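PDB 7KFL: myosin-17 from Arabidopsis thaliana, which probably recognises cargo through its globular tail, as a class XI motor that moves along actin filaments in plants. Local coordinates for residues N71-A82 / L228-L238. Sequence-based numbering, arbitrary orientation.
Sequences NEVLAYWLSNSA and LMKANNAPPFL
Ser79 turns OG anti to its own nitrogen (chi1 -167°), which carries the hydroxyl to the backbone of Asn232. Asn232 has CG beside its backbone N and anti to the carbonyl carbon (chi1 -84°), which lays the amide against the helix at Ala75 and Tyr76. Ser79 OG donates to Asn232 O at 2.6 Å, nearly in line with the carbonyl. This is the one hydrogen bond between 71-82 and 228-238. The Asn232 amide is held at both ends. Its ND2 turns back to Leu228 O (3.0 Å), and its OD1 bonds Tyr25 OH. Asn232 OD1 also lies at the edge of the Tyr76 ring, 3.7 Å from Tyr76 CD1, with amide and ring planes 74° apart. The methyl of Ala75 meets the other end of the amide, CB to Asn232 ND2 at 3.4 Å. Replacing Asn232 by alanine removes the amide, and this would probably leave Tyr25 OH and Leu228 O without that mate and a gap beside Ala75 and Tyr76. The chain turns here through a Schellman motif that ends helix 205-231. Asn233, with positive phi, is its C-prime residue, and Ala234 N bonds Met229 O. Pro235 sits at the N-cap position of helix 236-260, so helix 71-89 packs across the junction of two consecutive helices in the myosin tail. Before the turn, Leu228 straddles the helix start: CD2 lies 3.8 Å from Asn71 CB, while CD1 approaches Glu72. Beyond it the contact is apolar. Leu78 and Leu238 run antiparallel alongside one another, CD1 to CD1 at 3.9 Å, and Ala82 CB touches Pro235 CG at 4.1 Å.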
# COMPACT_ATOMS: atom_id res chain seq x y z
N ASN A 71 -3.96 -3.10 14.33
CA ASN A 71 -4.55 -3.17 12.97
C ASN A 71 -5.96 -2.56 12.97
O ASN A 71 -6.25 -1.77 12.05
CB ASN A 71 -4.56 -4.60 12.43
CG ASN A 71 -3.31 -4.93 11.64
OD1 ASN A 71 -2.80 -4.09 10.90
ND2 ASN A 71 -2.81 -6.15 11.77
N GLU A 72 -6.78 -2.90 13.97
CA GLU A 72 -8.19 -2.44 14.09
C GLU A 72 -8.21 -0.94 14.36
O GLU A 72 -8.97 -0.23 13.68
CB GLU A 72 -8.92 -3.22 15.18
CG GLU A 72 -9.03 -4.71 14.90
CD GLU A 72 -9.86 -5.48 15.91
OE1 GLU A 72 -10.93 -4.97 16.32
OE2 GLU A 72 -9.45 -6.60 16.29
N VAL A 73 -7.39 -0.48 15.31
CA VAL A 73 -7.30 0.96 15.73
C VAL A 73 -6.68 1.79 14.60
O VAL A 73 -7.05 2.98 14.48
CB VAL A 73 -6.54 1.12 17.06
CG1 VAL A 73 -5.07 0.72 16.94
CG2 VAL A 73 -6.66 2.52 17.62
N LEU A 74 -5.78 1.20 13.79
CA LEU A 74 -5.13 1.88 12.64
C LEU A 74 -6.15 2.07 11.50
O LEU A 74 -6.22 3.19 10.97
CB LEU A 74 -3.93 1.06 12.15
CG LEU A 74 -2.62 1.31 12.88
CD1 LEU A 74 -1.61 0.22 12.56
CD2 LEU A 74 -2.05 2.68 12.54
N ALA A 75 -6.87 1.01 11.14
CA ALA A 75 -7.92 1.03 10.09
C ALA A 75 -9.00 2.05 10.47
O ALA A 75 -9.46 2.80 9.58
CB ALA A 75 -8.50 -0.35 9.91
N TYR A 76 -9.36 2.09 11.76
CA TYR A 76 -10.36 3.02 12.35
C TYR A 76 -9.89 4.47 12.15
O TYR A 76 -10.67 5.28 11.61
CB TYR A 76 -10.56 2.72 13.84
CG TYR A 76 -11.59 3.59 14.51
CD1 TYR A 76 -12.94 3.41 14.28
CD2 TYR A 76 -11.21 4.61 15.38
CE1 TYR A 76 -13.90 4.21 14.89
CE2 TYR A 76 -12.15 5.42 15.99
CZ TYR A 76 -13.50 5.22 15.75
OH TYR A 76 -14.43 6.01 16.35
N TRP A 77 -8.65 4.76 12.55
CA TRP A 77 -8.09 6.14 12.56
C TRP A 77 -7.64 6.56 11.15
O TRP A 77 -7.51 7.77 10.92
CB TRP A 77 -6.97 6.27 13.59
CG TRP A 77 -7.50 6.53 14.97
CD1 TRP A 77 -7.31 5.77 16.08
CD2 TRP A 77 -8.36 7.61 15.36
NE1 TRP A 77 -7.97 6.31 17.15
CE2 TRP A 77 -8.63 7.44 16.74
CE3 TRP A 77 -8.92 8.70 14.69
CZ2 TRP A 77 -9.43 8.33 17.44
CZ3 TRP A 77 -9.71 9.58 15.39
CH2 TRP A 77 -9.96 9.40 16.75
N LEU A 78 -7.42 5.61 10.24
CA LEU A 78 -7.21 5.92 8.80
C LEU A 78 -8.49 6.52 8.23
O LEU A 78 -8.43 7.62 7.65
CB LEU A 78 -6.80 4.66 8.03
CG LEU A 78 -6.56 4.88 6.54
CD1 LEU A 78 -5.16 5.44 6.30
CD2 LEU A 78 -6.76 3.60 5.75
N SER A 79 -9.62 5.82 8.40
CA SER A 79 -10.96 6.21 7.89
C SER A 79 -11.38 7.56 8.48
O SER A 79 -11.91 8.40 7.73
CB SER A 79 -11.98 5.15 8.17
OG SER A 79 -13.17 5.39 7.43
N ASN A 80 -11.12 7.78 9.78
CA ASN A 80 -11.49 9.01 10.52
C ASN A 80 -10.60 10.18 10.08
O ASN A 80 -11.15 11.27 9.80
CB ASN A 80 -11.44 8.81 12.03
CG ASN A 80 -12.75 8.32 12.59
OD1 ASN A 80 -13.70 9.09 12.72
ND2 ASN A 80 -12.84 7.03 12.89
N SER A 81 -9.28 9.98 10.05
CA SER A 81 -8.28 11.01 9.67
C SER A 81 -8.57 11.51 8.25
O SER A 81 -8.57 12.74 8.05
CB SER A 81 -6.88 10.49 9.79
OG SER A 81 -6.63 10.02 11.11
N ALA A 82 -8.82 10.59 7.32
CA ALA A 82 -9.11 10.89 5.90
C ALA A 82 -10.34 11.80 5.81
O ALA A 82 -10.27 12.81 5.09
CB ALA A 82 -9.31 9.60 5.13
N LEU A 228 -10.97 -5.67 6.72
CA LEU A 228 -10.76 -4.82 7.93
C LEU A 228 -10.91 -3.34 7.56
O LEU A 228 -11.37 -2.56 8.41
CB LEU A 228 -9.36 -5.10 8.50
CG LEU A 228 -8.93 -4.21 9.66
CD1 LEU A 228 -9.87 -4.35 10.84
CD2 LEU A 228 -7.50 -4.52 10.08
N MET A 229 -10.50 -2.97 6.34
CA MET A 229 -10.57 -1.57 5.84
C MET A 229 -11.95 -1.31 5.24
O MET A 229 -12.39 -0.15 5.27
CB MET A 229 -9.47 -1.31 4.81
CG MET A 229 -8.09 -1.22 5.44
SD MET A 229 -6.81 -0.73 4.27
CE MET A 229 -6.78 -2.16 3.19
N LYS A 230 -12.62 -2.35 4.73
CA LYS A 230 -14.01 -2.27 4.22
C LYS A 230 -14.98 -2.12 5.41
O LYS A 230 -15.93 -1.32 5.29
CB LYS A 230 -14.34 -3.49 3.35
CG LYS A 230 -13.66 -3.49 1.99
CD LYS A 230 -13.90 -4.74 1.18
CE LYS A 230 -15.31 -4.83 0.65
NZ LYS A 230 -15.47 -5.94 -0.32
N ALA A 231 -14.71 -2.84 6.50
CA ALA A 231 -15.47 -2.79 7.77
C ALA A 231 -15.38 -1.38 8.39
O ALA A 231 -16.36 -0.96 9.03
CB ALA A 231 -14.95 -3.82 8.74
N ASN A 232 -14.23 -0.72 8.20
CA ASN A 232 -13.94 0.64 8.73
C ASN A 232 -14.21 1.69 7.65
O ASN A 232 -13.81 2.86 7.85
CB ASN A 232 -12.51 0.72 9.27
CG ASN A 232 -12.39 0.22 10.69
OD1 ASN A 232 -12.89 0.87 11.61
ND2 ASN A 232 -11.75 -0.92 10.89
N ASN A 233 -14.88 1.31 6.56
CA ASN A 233 -15.29 2.21 5.44
C ASN A 233 -14.13 3.12 5.05
O ASN A 233 -14.35 4.33 4.84
CB ASN A 233 -16.55 3.00 5.81
CG ASN A 233 -17.79 2.14 5.81
OD1 ASN A 233 -18.30 1.79 4.75
ND2 ASN A 233 -18.27 1.77 6.99
N ALA A 234 -12.92 2.55 4.95
CA ALA A 234 -11.72 3.22 4.41
C ALA A 234 -12.00 3.63 2.97
O ALA A 234 -12.51 2.83 2.20
CB ALA A 234 -10.53 2.30 4.50
N PRO A 235 -11.72 4.90 2.57
CA PRO A 235 -12.03 5.36 1.22
C PRO A 235 -11.34 4.49 0.18
O PRO A 235 -10.12 4.35 0.21
CB PRO A 235 -11.53 6.81 1.18
CG PRO A 235 -10.56 6.92 2.35
CD PRO A 235 -11.07 5.94 3.38
N PRO A 236 -12.08 3.87 -0.77
CA PRO A 236 -11.50 2.91 -1.71
C PRO A 236 -10.17 3.37 -2.32
O PRO A 236 -9.28 2.55 -2.46
CB PRO A 236 -12.59 2.79 -2.79
CG PRO A 236 -13.88 3.03 -2.04
CD PRO A 236 -13.53 4.05 -0.98
N PHE A 237 -10.07 4.66 -2.66
CA PHE A 237 -8.86 5.33 -3.23
C PHE A 237 -7.62 4.98 -2.39
O PHE A 237 -6.60 4.56 -2.98
CB PHE A 237 -9.07 6.84 -3.30
CG PHE A 237 -7.87 7.62 -3.75
CD1 PHE A 237 -6.89 8.01 -2.85
CD2 PHE A 237 -7.71 7.97 -5.09
CE1 PHE A 237 -5.78 8.73 -3.26
CE2 PHE A 237 -6.60 8.68 -5.50
CZ PHE A 237 -5.64 9.06 -4.59
N LEU A 238 -7.70 5.16 -1.07
CA LEU A 238 -6.57 4.88 -0.13
C LEU A 238 -6.27 3.38 -0.11
O LEU A 238 -5.08 3.04 0.03
CB LEU A 238 -6.92 5.38 1.28
CG LEU A 238 -6.62 6.85 1.57
CD1 LEU A 238 -6.56 7.09 3.08
CD2 LEU A 238 -5.31 7.30 0.93